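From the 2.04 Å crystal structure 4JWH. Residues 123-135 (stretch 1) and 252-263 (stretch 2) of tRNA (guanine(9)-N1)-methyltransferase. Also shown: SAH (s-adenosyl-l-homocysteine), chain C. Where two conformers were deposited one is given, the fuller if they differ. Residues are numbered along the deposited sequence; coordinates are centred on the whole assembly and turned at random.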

# COMPACT_ATOMS: atom_id res chain seq x y z
N SER A 123 -8.77 -8.92 -8.96
CA SER A 123 -8.52 -8.88 -7.51
C SER A 123 -7.79 -7.60 -7.05
O SER A 123 -8.20 -6.96 -6.08
CB SER A 123 -7.78 -10.14 -7.07
OG SER A 123 -7.15 -9.90 -5.82
N LEU A 124 -6.73 -7.21 -7.76
CA LEU A 124 -5.99 -5.98 -7.45
C LEU A 124 -6.92 -4.77 -7.46
O LEU A 124 -6.91 -3.91 -6.59
CB LEU A 124 -4.83 -5.80 -8.45
CG LEU A 124 -3.99 -4.53 -8.22
CD1 LEU A 124 -3.31 -4.57 -6.81
CD2 LEU A 124 -2.97 -4.41 -9.32
N CYS A 125 -7.80 -4.71 -8.44
CA CYS A 125 -8.69 -3.59 -8.53
C CYS A 125 -9.62 -3.45 -7.29
O CYS A 125 -9.83 -2.37 -6.75
CB CYS A 125 -9.48 -3.73 -9.81
SG CYS A 125 -10.66 -2.45 -9.98
N GLN A 126 -10.15 -4.59 -6.83
CA GLN A 126 -10.91 -4.67 -5.57
C GLN A 126 -10.03 -4.19 -4.40
O GLN A 126 -10.46 -3.42 -3.55
CB GLN A 126 -11.42 -6.11 -5.38
CG GLN A 126 -11.82 -6.52 -3.95
CD GLN A 126 -12.37 -7.95 -3.90
OE1 GLN A 126 -11.70 -8.88 -3.41
NE2 GLN A 126 -13.59 -8.14 -4.42
N GLN A 127 -8.78 -4.61 -4.41
CA GLN A 127 -7.85 -4.24 -3.33
C GLN A 127 -7.52 -2.76 -3.31
O GLN A 127 -7.41 -2.18 -2.22
CB GLN A 127 -6.60 -5.07 -3.42
CG GLN A 127 -6.87 -6.50 -3.07
CD GLN A 127 -5.66 -7.37 -3.10
OE1 GLN A 127 -4.56 -6.92 -2.80
NE2 GLN A 127 -5.86 -8.64 -3.40
N VAL A 128 -7.33 -2.15 -4.49
CA VAL A 128 -7.11 -0.70 -4.57
C VAL A 128 -8.30 0.05 -4.00
O VAL A 128 -8.14 1.01 -3.27
CB VAL A 128 -6.84 -0.20 -6.02
CG1 VAL A 128 -6.93 1.33 -6.13
CG2 VAL A 128 -5.45 -0.70 -6.52
N THR A 129 -9.50 -0.39 -4.38
CA THR A 129 -10.75 0.20 -3.86
C THR A 129 -10.83 0.07 -2.32
O THR A 129 -11.20 1.03 -1.63
CB THR A 129 -11.97 -0.46 -4.52
OG1 THR A 129 -11.89 -0.30 -5.94
CG2 THR A 129 -13.30 0.13 -4.00
N ARG A 130 -10.46 -1.10 -1.79
CA ARG A 130 -10.46 -1.29 -0.33
C ARG A 130 -9.47 -0.35 0.36
O ARG A 130 -9.74 0.12 1.46
CB ARG A 130 -10.23 -2.76 0.08
CG ARG A 130 -11.55 -3.56 0.28
CD ARG A 130 -11.38 -4.87 1.05
NE ARG A 130 -11.53 -6.06 0.21
CZ ARG A 130 -11.54 -7.31 0.68
NH1 ARG A 130 -11.42 -7.52 1.99
NH2 ARG A 130 -11.67 -8.34 -0.13
N CYS A 131 -8.34 -0.05 -0.30
CA CYS A 131 -7.34 0.90 0.27
C CYS A 131 -7.98 2.29 0.40
O CYS A 131 -7.87 2.95 1.44
CB CYS A 131 -6.06 1.02 -0.56
SG CYS A 131 -4.97 -0.48 -0.61
N HIS A 132 -8.62 2.75 -0.68
CA HIS A 132 -9.37 4.01 -0.58
C HIS A 132 -10.44 3.97 0.51
O HIS A 132 -10.57 4.92 1.29
CB HIS A 132 -10.00 4.39 -1.92
CG HIS A 132 -10.91 5.56 -1.82
ND1 HIS A 132 -12.28 5.44 -1.92
CD2 HIS A 132 -10.66 6.87 -1.59
CE1 HIS A 132 -12.83 6.64 -1.78
NE2 HIS A 132 -11.87 7.52 -1.59
N SER A 133 -11.21 2.89 0.61
CA SER A 133 -12.33 2.87 1.58
C SER A 133 -11.79 2.86 3.02
O SER A 133 -12.30 3.56 3.88
CB SER A 133 -13.26 1.66 1.36
OG SER A 133 -13.52 1.53 -0.04
N ALA A 134 -10.74 2.07 3.25
CA ALA A 134 -10.09 2.02 4.57
C ALA A 134 -9.47 3.39 4.91
O ALA A 134 -9.58 3.88 6.04
CB ALA A 134 -9.04 0.93 4.59
N ASN A 135 -8.87 4.05 3.92
CA ASN A 135 -8.36 5.40 4.14
C ASN A 135 -9.41 6.44 4.53
O ASN A 135 -9.17 7.30 5.38
CB ASN A 135 -7.62 5.90 2.91
CG ASN A 135 -6.70 7.04 3.23
OD1 ASN A 135 -6.04 7.04 4.25
ND2 ASN A 135 -6.63 8.01 2.35
N LEU A 252 1.30 -10.53 2.79
CA LEU A 252 -0.09 -10.09 2.89
C LEU A 252 -0.53 -9.45 1.57
O LEU A 252 0.30 -9.18 0.71
CB LEU A 252 -0.23 -9.13 4.06
CG LEU A 252 0.25 -9.61 5.44
CD1 LEU A 252 0.17 -8.48 6.44
CD2 LEU A 252 -0.56 -10.80 5.92
N THR A 253 -1.83 -9.21 1.43
CA THR A 253 -2.35 -8.61 0.22
C THR A 253 -2.10 -7.08 0.28
O THR A 253 -1.80 -6.53 1.36
CB THR A 253 -3.87 -8.85 0.04
OG1 THR A 253 -4.59 -8.13 1.05
CG2 THR A 253 -4.22 -10.36 0.10
N VAL A 254 -2.21 -6.42 -0.87
CA VAL A 254 -2.08 -4.96 -0.95
C VAL A 254 -2.95 -4.28 0.11
O VAL A 254 -2.47 -3.47 0.91
CB VAL A 254 -2.43 -4.43 -2.35
CG1 VAL A 254 -2.44 -2.89 -2.36
CG2 VAL A 254 -1.46 -5.00 -3.41
N ASN A 255 -4.24 -4.64 0.17
CA ASN A 255 -5.14 -3.96 1.10
C ASN A 255 -4.87 -4.35 2.55
O ASN A 255 -5.08 -3.54 3.43
CB ASN A 255 -6.63 -4.19 0.79
CG ASN A 255 -7.05 -5.64 0.99
OD1 ASN A 255 -6.70 -6.48 0.18
ND2 ASN A 255 -7.70 -5.94 2.12
N GLN A 256 -4.43 -5.57 2.80
CA GLN A 256 -4.10 -5.95 4.19
C GLN A 256 -2.94 -5.09 4.72
O GLN A 256 -2.96 -4.62 5.87
CB GLN A 256 -3.76 -7.44 4.30
CG GLN A 256 -5.01 -8.34 4.29
CD GLN A 256 -4.66 -9.81 4.27
OE1 GLN A 256 -3.67 -10.21 3.65
NE2 GLN A 256 -5.47 -10.64 4.95
N VAL A 257 -1.95 -4.88 3.88
CA VAL A 257 -0.77 -4.10 4.29
C VAL A 257 -1.21 -2.66 4.50
O VAL A 257 -0.91 -2.06 5.52
CB VAL A 257 0.31 -4.17 3.18
CG1 VAL A 257 1.41 -3.14 3.43
CG2 VAL A 257 0.91 -5.58 3.15
N PHE A 258 -1.96 -2.12 3.55
CA PHE A 258 -2.48 -0.75 3.72
C PHE A 258 -3.25 -0.59 5.03
O PHE A 258 -3.02 0.36 5.80
CB PHE A 258 -3.37 -0.29 2.56
CG PHE A 258 -3.85 1.11 2.73
CD1 PHE A 258 -3.08 2.17 2.27
CD2 PHE A 258 -5.01 1.39 3.44
CE1 PHE A 258 -3.49 3.51 2.48
CE2 PHE A 258 -5.42 2.71 3.67
CZ PHE A 258 -4.63 3.76 3.18
N GLU A 259 -4.21 -1.49 5.26
CA GLU A 259 -5.03 -1.46 6.45
C GLU A 259 -4.19 -1.54 7.73
O GLU A 259 -4.47 -0.85 8.74
CB GLU A 259 -6.06 -2.61 6.41
CG GLU A 259 -7.15 -2.45 5.34
CD GLU A 259 -7.85 -3.79 5.05
OE1 GLU A 259 -8.64 -3.86 4.10
OE2 GLU A 259 -7.56 -4.79 5.76
N ILE A 260 -3.16 -2.38 7.71
CA ILE A 260 -2.28 -2.49 8.87
C ILE A 260 -1.53 -1.16 9.13
O ILE A 260 -1.47 -0.70 10.27
CB ILE A 260 -1.31 -3.67 8.72
CG1 ILE A 260 -2.05 -5.02 8.96
CG2 ILE A 260 -0.03 -3.51 9.62
CD1 ILE A 260 -1.26 -6.15 8.29
N LEU A 261 -0.98 -0.55 8.08
CA LEU A 261 -0.29 0.74 8.21
C LEU A 261 -1.22 1.78 8.81
O LEU A 261 -0.85 2.48 9.75
CB LEU A 261 0.24 1.24 6.87
CG LEU A 261 1.20 0.28 6.15
CD1 LEU A 261 1.55 0.89 4.77
CD2 LEU A 261 2.47 0.10 7.00
N SER A 262 -2.43 1.86 8.28
CA SER A 262 -3.40 2.85 8.68
C SER A 262 -3.80 2.66 10.14
O SER A 262 -3.92 3.63 10.91
CB SER A 262 -4.62 2.74 7.73
OG SER A 262 -5.60 3.72 8.01
N LEU A 263 -3.95 1.40 10.55
CA LEU A 263 -4.28 1.10 11.94
C LEU A 263 -3.12 1.39 12.89
O LEU A 263 -3.33 1.76 14.06
CB LEU A 263 -4.81 -0.32 12.09
CG LEU A 263 -6.26 -0.46 11.55
CD1 LEU A 263 -6.75 -1.93 11.58
CD2 LEU A 263 -7.23 0.41 12.26
N SAH C . 6.17 -11.13 -4.73
CA SAH C . 5.55 -9.83 -4.58
CB SAH C . 4.18 -10.07 -3.90
CG SAH C . 3.88 -9.04 -2.90
SD SAH C . 2.37 -8.87 -2.02
C SAH C . 6.60 -8.89 -3.99
O SAH C . 6.41 -7.97 -3.26
OXT SAH C . 7.74 -9.02 -4.33
C5' SAH C . 1.96 -7.21 -2.39
C4' SAH C . 2.65 -6.11 -1.60
O4' SAH C . 2.30 -6.09 -0.25
C3' SAH C . 4.18 -6.10 -1.61
O3' SAH C . 4.71 -5.53 -2.77
C2' SAH C . 4.54 -5.34 -0.38
O2' SAH C . 4.54 -3.98 -0.69
C1' SAH C . 3.40 -5.71 0.53
N9 SAH C . 3.75 -6.73 1.53
C8 SAH C . 3.22 -7.91 1.65
N7 SAH C . 3.68 -8.57 2.68
C5 SAH C . 4.51 -7.77 3.28
C6 SAH C . 5.38 -7.82 4.46
N6 SAH C . 5.42 -8.90 5.20
N1 SAH C . 6.10 -6.76 4.74
C2 SAH C . 6.06 -5.68 3.99
N3 SAH C . 5.33 -5.56 2.91
C4 SAH C . 4.54 -6.55 2.51
O HOH W 1 -4.92 6.00 6.72

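The two stretches pack as nearly parallel helices, their axes inclined by 13° and approaching to 8.6 Å, and together they bury 555 Å² of surface. L252, which precedes the second helix, does not touch stretch 1; its N instead donates to N7 of SAH at 3.1 Å, placing the cofactor product beside the start of this helix.

T253 is the N-cap. Its OG1 accepts from Q256 N (3.1 Å), and Q256 OE1 in turn accepts from T253 N at 3.1 Å. The same T253 OG1 donates to N255 OD1 (2.8 Å), so a small hydroxyl side chain both closes the helix end and fixes the asparagine two residues on.

V254 carries the one direct hydrogen bond between the stretches. Amides in the first turn of a helix lack an intrahelical acceptor, and V254 N turns to Q127 OE1 at 3.1 Å, although an angle of 123° makes the bond weak. The CA-to-CB bond of Q127 points toward stretch 2, and with chi1 in m and chi2 in t its OE1 reaches the helix start. The valine side chain itself is buried: CG2 lies 3.9 Å from L124 CD1, and CG1 lies 3.9 Å from C131 SG, the two methyls thus meeting different residues of the first helix.

N255 sits where the backbones come closest, its CA 5.2 Å from Q127 CA. Its compact side chain, chi1 in p, fits this narrow gap, with OD1 3.3 Å from Q127 CG and CB 3.9 Å from R130 CB. Burial of its amide is paid for within its own stretch: besides the bond from T253, N255 ND2 donates to E259 OE1 at 3.0 Å with a nearly straight angle of 175°.

One turn on, of the residues in stretch 2, F258 has the largest area covered by stretch 1. C131 CB lies over the ring face, 4.2 Å from the F258 centroid and 20° off the normal, while C131 SG approaches F258 CB to 3.6 Å. A134 CB meets the ring edge, 4.1 Å from F258 CE2, and N135 CB lies 3.7 Å from F258 CZ. The small side chains of C131 and A134 let the ring lie close to the first helix, with C131 over one face and A134 at the edge.

The CA-to-CB bond of E259 points sideways, but the end of its side chain comes nearer: its CG packs 3.9 Å from A134 CB while its carboxylate holds N255. Finally, the CA-to-CB bond of S262 points toward stretch 1, and the residue is joined to it through a water, which accepts from S262 OG at 2.7 Å and donates to N135 OD1 at 2.9 Å.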